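Long-range contact in SusD superfamily protein (PDB 3MCX), which is of unknown function but binds zinc in the crystal and, as a SusD-family outer-membrane protein of a gut Bacteroides, probably takes part in glycan capture: residues R67-S79 with R433-A447. Numbering follows the deposited sequence. Where two conformers were deposited one is given.
Sequences RVSPYYEYNVLAS and RKGSWHLETLKASNA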
ATOM      1  N   ARG A  67      -8.261 -16.523   1.622  1.00  5.52           N
ATOM      2  CA  ARG A  67      -7.964 -15.106   1.765  1.00  5.83           C
ATOM      3  C   ARG A  67      -7.718 -14.660   3.201  1.00  6.08           C
ATOM      4  O   ARG A  67      -8.382 -15.114   4.158  1.00  6.45           O
ATOM      5  CB  ARG A  67      -9.045 -14.235   1.122  1.00  6.10           C
ATOM      6  CG  ARG A  67     -10.365 -14.153   1.853  1.00  6.83           C
ATOM      7  CD  ARG A  67     -11.403 -13.273   1.067  1.00  7.67           C
ATOM      8  NE  ARG A  67     -11.860 -14.022  -0.088  1.00  6.07           N
ATOM      9  CZ  ARG A  67     -12.888 -14.853  -0.137  1.00  6.76           C
ATOM     10  NH1 ARG A  67     -13.759 -14.941   0.878  1.00  7.28           N
ATOM     11  NH2 ARG A  67     -13.087 -15.587  -1.214  1.00  7.16           N
ATOM     12  N   VAL A  68      -6.713 -13.798   3.310  1.00  5.42           N
ATOM     13  CA  VAL A  68      -6.374 -13.004   4.492  1.00  6.62           C
ATOM     14  C   VAL A  68      -5.690 -13.784   5.619  1.00  6.11           C
ATOM     15  O   VAL A  68      -4.580 -13.415   6.091  1.00  6.68           O
ATOM     16  CB  VAL A  68      -7.567 -12.200   5.068  1.00  5.95           C
ATOM     17  CG1 VAL A  68      -7.099 -11.364   6.296  1.00  6.66           C
ATOM     18  CG2 VAL A  68      -8.183 -11.258   4.011  1.00  6.91           C
ATOM     19  N   SER A  69      -6.305 -14.855   6.063  1.00  6.02           N
ATOM     20  CA  SER A  69      -5.844 -15.497   7.277  1.00  5.58           C
ATOM     21  C   SER A  69      -4.387 -15.999   7.244  1.00  6.26           C
ATOM     22  O   SER A  69      -3.720 -15.919   8.272  1.00  6.27           O
ATOM     23  CB  SER A  69      -6.831 -16.547   7.820  1.00  6.24           C
ATOM     24  OG  SER A  69      -7.016 -17.656   6.960  1.00  6.24           O
ATOM     25  N   PRO A  70      -3.894 -16.551   6.127  1.00  5.82           N
ATOM     26  CA  PRO A  70      -2.498 -16.988   6.174  1.00  5.96           C
ATOM     27  C   PRO A  70      -1.500 -15.857   6.368  1.00  5.89           C
ATOM     28  O   PRO A  70      -0.428 -16.089   6.940  1.00  5.71           O
ATOM     29  CB  PRO A  70      -2.311 -17.656   4.807  1.00  5.47           C
ATOM     30  CG  PRO A  70      -3.721 -18.124   4.411  1.00  5.84           C
ATOM     31  CD  PRO A  70      -4.560 -16.982   4.875  1.00  5.82           C
ATOM     32  N   TYR A  71      -1.805 -14.657   5.865  1.00  5.96           N
ATOM     33  CA  TYR A  71      -1.009 -13.469   6.161  1.00  5.51           C
ATOM     34  C   TYR A  71      -1.150 -13.062   7.637  1.00  6.27           C
ATOM     35  O   TYR A  71      -0.161 -12.880   8.369  1.00  6.54           O
ATOM     36  CB  TYR A  71      -1.437 -12.315   5.306  1.00  6.30           C
ATOM     37  CG  TYR A  71      -1.173 -12.422   3.819  1.00  6.22           C
ATOM     38  CD1 TYR A  71      -0.050 -13.020   3.295  1.00  6.34           C
ATOM     39  CD2 TYR A  71      -2.020 -11.800   2.936  1.00  7.63           C
ATOM     40  CE1 TYR A  71       0.193 -13.024   1.908  1.00  6.04           C
ATOM     41  CE2 TYR A  71      -1.788 -11.798   1.540  1.00  6.71           C
ATOM     42  CZ  TYR A  71      -0.687 -12.391   1.044  1.00  6.74           C
ATOM     43  OH  TYR A  71      -0.506 -12.384  -0.308  1.00  7.05           O
ATOM     44  N   TYR A  72      -2.384 -12.885   8.052  1.00  6.35           N
ATOM     45  CA  TYR A  72      -2.707 -12.440   9.418  1.00  5.64           C
ATOM     46  C   TYR A  72      -2.097 -13.335  10.478  1.00  6.56           C
ATOM     47  O   TYR A  72      -1.638 -12.844  11.519  1.00  6.99           O
ATOM     48  CB  TYR A  72      -4.226 -12.405   9.526  1.00  6.62           C
ATOM     49  CG  TYR A  72      -4.816 -12.213  10.908  1.00  5.82           C
ATOM     50  CD1 TYR A  72      -4.683 -11.012  11.598  1.00  6.10           C
ATOM     51  CD2 TYR A  72      -5.525 -13.221  11.502  1.00  5.33           C
ATOM     52  CE1 TYR A  72      -5.257 -10.859  12.849  1.00  6.15           C
ATOM     53  CE2 TYR A  72      -6.123 -13.065  12.737  1.00  6.89           C
ATOM     54  CZ  TYR A  72      -5.984 -11.889  13.404  1.00  6.03           C
ATOM     55  OH  TYR A  72      -6.591 -11.737  14.638  1.00  6.25           O
ATOM     56  N   GLU A  73      -2.118 -14.649  10.251  1.00  5.36           N
ATOM     57  CA  GLU A  73      -1.610 -15.655  11.180  1.00  5.41           C
ATOM     58  C   GLU A  73      -0.103 -15.925  11.030  1.00  5.31           C
ATOM     59  O   GLU A  73       0.443 -16.743  11.763  1.00  5.61           O
ATOM     60  CB  GLU A  73      -2.373 -16.971  10.975  1.00  6.03           C
ATOM     61  CG  GLU A  73      -3.853 -16.822  11.313  1.00  6.62           C
ATOM     62  CD  GLU A  73      -4.717 -17.970  10.831  1.00  6.99           C
ATOM     63  OE1 GLU A  73      -4.221 -18.950  10.243  1.00  7.03           O
ATOM     64  OE2 GLU A  73      -5.963 -17.866  11.058  1.00  7.20           O
ATOM     65  N   TYR A  74       0.549 -15.283  10.054  1.00  5.97           N
ATOM     66  CA  TYR A  74       2.001 -15.488   9.846  1.00  5.94           C
ATOM     67  C   TYR A  74       2.355 -16.945   9.668  1.00  6.67           C
ATOM     68  O   TYR A  74       3.384 -17.440  10.127  1.00  6.44           O
ATOM     69  CB  TYR A  74       2.799 -14.823  10.985  1.00  5.63           C
ATOM     70  CG  TYR A  74       2.885 -13.308  10.862  1.00  6.05           C
ATOM     71  CD1 TYR A  74       1.825 -12.485  11.214  1.00  5.61           C
ATOM     72  CD2 TYR A  74       4.063 -12.712  10.462  1.00  7.70           C
ATOM     73  CE1 TYR A  74       1.918 -11.114  11.090  1.00  6.90           C
ATOM     74  CE2 TYR A  74       4.168 -11.361  10.358  1.00  6.28           C
ATOM     75  CZ  TYR A  74       3.097 -10.545  10.684  1.00  6.71           C
ATOM     76  OH  TYR A  74       3.201  -9.171  10.564  1.00  7.40           O
ATOM     77  N   ASN A  75       1.513 -17.671   8.940  1.00  5.40           N
ATOM     78  CA  ASN A  75       1.754 -19.083   8.694  1.00  5.81           C
ATOM     79  C   ASN A  75       1.713 -19.484   7.201  1.00  5.42           C
ATOM     80  O   ASN A  75       1.826 -20.663   6.876  1.00  6.47           O
ATOM     81  CB  ASN A  75       0.828 -19.964   9.535  1.00  5.56           C
ATOM     82  CG  ASN A  75      -0.625 -19.753   9.231  1.00  5.47           C
ATOM     83  OD1 ASN A  75      -0.961 -19.242   8.171  1.00  6.94           O
ATOM     84  ND2 ASN A  75      -1.492 -20.106  10.175  1.00  6.36           N
ATOM     85  N   VAL A  76       1.595 -18.500   6.337  1.00  5.55           N
ATOM     86  CA  VAL A  76       1.525 -18.738   4.895  1.00  5.95           C
ATOM     87  C   VAL A  76       2.752 -19.513   4.389  1.00  5.91           C
ATOM     88  O   VAL A  76       3.891 -19.249   4.794  1.00  6.64           O
ATOM     89  CB  VAL A  76       1.323 -17.404   4.135  1.00  5.81           C
ATOM     90  CG1 VAL A  76       2.531 -16.441   4.305  1.00  7.34           C
ATOM     91  CG2 VAL A  76       1.022 -17.662   2.671  1.00  7.22           C
ATOM     92  N   LEU A  77       2.515 -20.497   3.527  1.00  5.57           N
ATOM     93  CA  LEU A  77       3.523 -21.393   2.987  1.00  5.30           C
ATOM     94  C   LEU A  77       3.937 -21.009   1.570  1.00  5.00           C
ATOM     95  O   LEU A  77       3.213 -20.349   0.828  1.00  5.65           O
ATOM     96  CB  LEU A  77       2.988 -22.810   2.947  1.00  4.86           C
ATOM     97  CG  LEU A  77       2.491 -23.392   4.266  1.00  6.40           C
ATOM     98  CD1 LEU A  77       1.933 -24.811   4.035  1.00  7.35           C
ATOM     99  CD2 LEU A  77       3.579 -23.392   5.334  1.00  9.81           C
ATOM    100  N   ALA A  78       5.122 -21.472   1.171  1.00  4.77           N
ATOM    101  CA  ALA A  78       5.636 -21.249  -0.181  1.00  4.91           C
ATOM    102  C   ALA A  78       4.765 -21.824  -1.280  1.00  5.28           C
ATOM    103  O   ALA A  78       4.852 -21.349  -2.409  1.00  5.35           O
ATOM    104  CB  ALA A  78       7.024 -21.863  -0.308  1.00  5.48           C
ATOM    105  N   SER A  79       3.919 -22.792  -0.926  1.00  4.26           N
ATOM    106  CA  SER A  79       3.020 -23.444  -1.862  1.00  5.23           C
ATOM    107  C   SER A  79       1.696 -22.673  -2.069  1.00  5.19           C
ATOM    108  O   SER A  79       0.874 -23.135  -2.877  1.00  7.50           O
ATOM    109  CB  SER A  79       2.695 -24.828  -1.349  1.00  5.75           C
ATOM    110  OG  SER A  79       2.102 -24.730  -0.066  1.00  7.30           O
ATOM    111  N   ARG A 433      -1.036  -8.056  18.809  1.00  6.86           N
ATOM    112  CA  ARG A 433      -2.475  -8.188  18.608  1.00  6.80           C
ATOM    113  C   ARG A 433      -3.103  -8.450  19.980  1.00  6.88           C
ATOM    114  O   ARG A 433      -3.145  -9.592  20.434  1.00  8.51           O
ATOM    115  CB  ARG A 433      -2.731  -9.350  17.648  1.00  6.91           C
ATOM    116  CG  ARG A 433      -2.407  -9.104  16.215  1.00  6.95           C
ATOM    117  CD  ARG A 433      -0.904  -9.255  15.809  1.00  6.87           C
ATOM    118  NE  ARG A 433      -0.881  -9.156  14.371  1.00  7.10           N
ATOM    119  CZ  ARG A 433      -1.126 -10.151  13.523  1.00  6.55           C
ATOM    120  NH1 ARG A 433      -1.087 -11.419  13.904  1.00  7.00           N
ATOM    121  NH2 ARG A 433      -1.326  -9.855  12.270  1.00  6.44           N
ATOM    122  N   LYS A 434      -3.572  -7.387  20.642  1.00  7.24           N
ATOM    123  CA  LYS A 434      -4.023  -7.464  22.026  1.00  8.00           C
ATOM    124  C   LYS A 434      -5.543  -7.487  22.195  1.00  7.36           C
ATOM    125  O   LYS A 434      -6.048  -7.944  23.216  1.00  8.57           O
ATOM    126  CB  LYS A 434      -3.475  -6.300  22.865  1.00  8.32           C
ATOM    127  CG  LYS A 434      -1.956  -6.366  23.081  1.00 13.60           C
ATOM    128  CD  LYS A 434      -1.573  -5.519  24.275  1.00 20.97           C
ATOM    129  CE  LYS A 434      -0.252  -4.818  24.079  1.00 23.55           C
ATOM    130  NZ  LYS A 434      -0.084  -3.658  25.072  1.00 25.63           N
ATOM    131  N   GLY A 435      -6.235  -7.032  21.160  1.00  6.70           N
ATOM    132  CA  GLY A 435      -7.675  -6.907  21.194  1.00  6.92           C
ATOM    133  C   GLY A 435      -8.395  -8.213  21.431  1.00  7.22           C
ATOM    134  O   GLY A 435      -7.956  -9.272  20.978  1.00  7.33           O
ATOM    135  N   SER A 436      -9.532  -8.146  22.115  1.00  6.86           N
ATOM    136  CA  SER A 436     -10.212  -9.335  22.615  1.00  7.92           C
ATOM    137  C   SER A 436     -10.878 -10.212  21.554  1.00  7.84           C
ATOM    138  O   SER A 436     -11.249 -11.353  21.886  1.00 10.82           O
ATOM    139  CB  SER A 436     -11.235  -8.974  23.703  1.00  8.25           C
ATOM    140  OG  SER A 436     -12.317  -8.278  23.149  1.00 12.31           O
ATOM    141  N   TRP A 437     -11.068  -9.706  20.337  1.00  6.53           N
ATOM    142  CA  TRP A 437     -11.604 -10.549  19.277  1.00  5.71           C
ATOM    143  C   TRP A 437     -10.624 -10.961  18.207  1.00  6.10           C
ATOM    144  O   TRP A 437     -11.024 -11.512  17.194  1.00  6.37           O
ATOM    145  CB  TRP A 437     -12.907 -10.004  18.690  1.00  6.18           C
ATOM    146  CG  TRP A 437     -12.895  -8.582  18.131  1.00  4.48           C
ATOM    147  CD1 TRP A 437     -12.575  -8.198  16.881  1.00  6.07           C
ATOM    148  CD2 TRP A 437     -13.304  -7.388  18.824  1.00  4.51           C
ATOM    149  NE1 TRP A 437     -12.731  -6.843  16.736  1.00  6.06           N
ATOM    150  CE2 TRP A 437     -13.158  -6.318  17.922  1.00  4.71           C
ATOM    151  CE3 TRP A 437     -13.784  -7.126  20.117  1.00  6.04           C
ATOM    152  CZ2 TRP A 437     -13.501  -5.010  18.255  1.00  6.99           C
ATOM    153  CZ3 TRP A 437     -14.108  -5.818  20.459  1.00  5.61           C
ATOM    154  CH2 TRP A 437     -13.963  -4.780  19.533  1.00  5.46           C
ATOM    155  N   HIS A 438      -9.326 -10.765  18.427  1.00  5.60           N
ATOM    156  CA  HIS A 438      -8.374 -11.423  17.574  1.00  5.73           C
ATOM    157  C   HIS A 438      -8.632 -12.911  17.594  1.00  5.85           C
ATOM    158  O   HIS A 438      -9.078 -13.507  18.599  1.00  6.62           O
ATOM    159  CB  HIS A 438      -6.953 -11.091  18.003  1.00  4.88           C
ATOM    160  CG  HIS A 438      -6.488  -9.764  17.492  1.00  5.82           C
ATOM    161  ND1 HIS A 438      -6.151  -9.544  16.168  1.00  6.30           N
ATOM    162  CD2 HIS A 438      -6.309  -8.578  18.131  1.00  6.84           C
ATOM    163  CE1 HIS A 438      -5.800  -8.275  16.009  1.00  5.89           C
ATOM    164  NE2 HIS A 438      -5.866  -7.673  17.197  1.00  4.97           N
ATOM    165  N   LEU A 439      -8.302 -13.539  16.470  1.00  5.62           N
ATOM    166  CA  LEU A 439      -8.634 -14.943  16.333  1.00  5.83           C
ATOM    167  C   LEU A 439      -7.765 -15.830  17.213  1.00  6.22           C
ATOM    168  O   LEU A 439      -6.582 -15.545  17.415  1.00  6.32           O
ATOM    169  CB  LEU A 439      -8.502 -15.406  14.896  1.00  6.07           C
ATOM    170  CG  LEU A 439      -9.364 -14.646  13.926  1.00  6.97           C
ATOM    171  CD1 LEU A 439      -9.330 -15.323  12.506  1.00  5.96           C
ATOM    172  CD2 LEU A 439     -10.788 -14.437  14.415  1.00  7.77           C
ATOM    173  N   GLU A 440      -8.320 -16.949  17.655  1.00  6.26           N
ATOM    174  CA  GLU A 440      -7.580 -17.891  18.480  1.00  6.94           C
ATOM    175  C   GLU A 440      -6.425 -18.536  17.720  1.00  6.63           C
ATOM    176  O   GLU A 440      -5.476 -19.031  18.311  1.00  6.91           O
ATOM    177  CB  GLU A 440      -8.493 -18.963  19.078  1.00  7.77           C
ATOM    178  CG  GLU A 440      -9.498 -18.431  20.119  1.00 11.37           C
ATOM    179  CD  GLU A 440      -8.847 -17.688  21.274  1.00 18.78           C
ATOM    180  OE1 GLU A 440      -7.860 -18.224  21.818  1.00 17.44           O
ATOM    181  OE2 GLU A 440      -9.347 -16.581  21.632  1.00 21.90           O
ATOM    182  N   THR A 441      -6.504 -18.567  16.403  1.00  5.84           N
ATOM    183  CA  THR A 441      -5.402 -19.109  15.616  1.00  6.32           C
ATOM    184  C   THR A 441      -4.069 -18.385  15.837  1.00  7.52           C
ATOM    185  O   THR A 441      -3.010 -18.975  15.585  1.00  7.44           O
ATOM    186  CB  THR A 441      -5.725 -19.047  14.105  1.00  6.81           C
ATOM    187  OG1 THR A 441      -6.190 -17.733  13.769  1.00  7.44           O
ATOM    188  CG2 THR A 441      -6.767 -20.113  13.726  1.00  6.09           C
ATOM    189  N   LEU A 442      -4.080 -17.130  16.297  1.00  6.91           N
ATOM    190  CA  LEU A 442      -2.801 -16.437  16.577  1.00  7.08           C
ATOM    191  C   LEU A 442      -2.024 -17.126  17.705  1.00  8.02           C
ATOM    192  O   LEU A 442      -0.796 -17.036  17.753  1.00  7.18           O
ATOM    193  CB  LEU A 442      -3.019 -14.987  16.976  1.00  7.00           C
ATOM    194  CG  LEU A 442      -3.733 -14.078  15.981  1.00  6.99           C
ATOM    195  CD1 LEU A 442      -3.651 -12.611  16.396  1.00  7.16           C
ATOM    196  CD2 LEU A 442      -3.136 -14.254  14.533  1.00  7.71           C
ATOM    197  N   LYS A 443      -2.701 -17.788  18.635  1.00  7.41           N
ATOM    198  CA  LYS A 443      -2.019 -18.547  19.684  1.00  8.54           C
ATOM    199  C   LYS A 443      -1.282 -19.751  19.097  1.00  9.14           C
ATOM    200  O   LYS A 443      -0.086 -19.869  19.282  1.00  8.69           O
ATOM    201  CB  LYS A 443      -2.998 -18.976  20.788  1.00  9.04           C
ATOM    202  CG  LYS A 443      -3.512 -17.761  21.521  1.00 11.91           C
ATOM    203  CD  LYS A 443      -4.523 -18.030  22.635  1.00 15.84           C
ATOM    204  CE  LYS A 443      -5.025 -16.694  23.228  1.00 17.52           C
ATOM    205  NZ  LYS A 443      -5.968 -15.873  22.365  1.00 19.35           N
ATOM    206  N   ALA A 444      -1.988 -20.592  18.336  1.00 10.38           N
ATOM    207  CA  ALA A 444      -1.371 -21.789  17.736  1.00 10.87           C
ATOM    208  C   ALA A 444      -0.275 -21.416  16.734  1.00  9.84           C
ATOM    209  O   ALA A 444       0.742 -22.110  16.604  1.00 11.08           O
ATOM    210  CB  ALA A 444      -2.448 -22.643  17.025  1.00 12.99           C
ATOM    211  N   SER A 445      -0.442 -20.294  16.048  1.00  8.11           N
ATOM    212  CA  SER A 445       0.545 -19.873  15.039  0.50  8.41           C
ATOM    213  C   SER A 445       1.631 -18.948  15.600  1.00  8.16           C
ATOM    214  O   SER A 445       2.468 -18.441  14.861  1.00  8.14           O
ATOM    215  CB  SER A 445      -0.152 -19.194  13.855  0.50  8.51           C
ATOM    216  OG  SER A 445      -1.028 -20.082  13.180  0.50 10.72           O
ATOM    217  N   ASN A 446       1.603 -18.700  16.903  1.00  7.79           N
ATOM    218  CA  ASN A 446       2.612 -17.819  17.532  1.00  8.02           C
ATOM    219  C   ASN A 446       2.678 -16.460  16.860  1.00  7.79           C
ATOM    220  O   ASN A 446       3.740 -15.948  16.505  1.00  8.05           O
ATOM    221  CB  ASN A 446       3.994 -18.496  17.602  1.00  7.93           C
ATOM    222  CG  ASN A 446       5.034 -17.629  18.318  1.00 13.34           C
ATOM    223  OD1 ASN A 446       4.714 -16.893  19.270  1.00 12.80           O
ATOM    224  ND2 ASN A 446       6.290 -17.686  17.837  1.00 14.83           N
ATOM    225  N   ALA A 447       1.521 -15.847  16.674  1.00  6.44           N
ATOM    226  CA  ALA A 447       1.447 -14.581  15.991  1.00  6.62           C
ATOM    227  C   ALA A 447       0.658 -13.550  16.784  1.00  6.91           C
ATOM    228  O   ALA A 447       0.103 -12.602  16.220  1.00  7.24           O
ATOM    229  CB  ALA A 447       0.857 -14.758  14.540  1.00  6.96           C
TER
HETATM  230  O   HOH W   1       3.365 -19.105  12.382  1.00 13.15           O
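With CG swung opposite the backbone N (chi1 170°), Tyr72 sends its ring across to His438 and Leu442, while a bend at chi2 (81°) turns the Arg433 guanidinium back toward the carbonyl of Tyr72. The pair illustrates how a short helix can be fastened to a distant loop through a carbonyl in its last turn. Arg433 meets Tyr72 O end-on with both terminal nitrogens, NH1 at 2.8 Å and NH2 at 3.1 Å, the oxygen lying in the guanidinium plane. NH1 also donates to Ala447 O, and the Tyr72 and Tyr74 rings approach opposite faces of the guanidinium, the latter plane almost perpendicular to it. Were Arg433 an alanine, Tyr72 O would probably lose both its donors and Ala447 O its partner, with a gap opened between the two tyrosine rings. At the far end of Tyr72, OH shares a 2.7 Å hydrogen bond with His438 ND1 and accepts from Leu439 N at 164°, which fixes the buried hydroxyl; Leu442 CD2 makes a CH-pi contact over the ring, 4.0 Å from its centroid. Glu73 OE2 accepts from Thr441 OG1 at 2.7 Å, from above the carboxylate plane, and also bonds Thr61, while Asn75 ND2 holds OE1. Both helices end in Schellman motifs, at Tyr74 and Asn446, and a water donates to Tyr74 O and Ser445 O, linking the two ends. Helix 69-72 and the short, weakly bonded helix 441-444 meet away from the zinc sites, with helices 44-51 and 81-106 packed against the former and strand 56-57 touching Tyr72, His438 and Leu439 through Gln57.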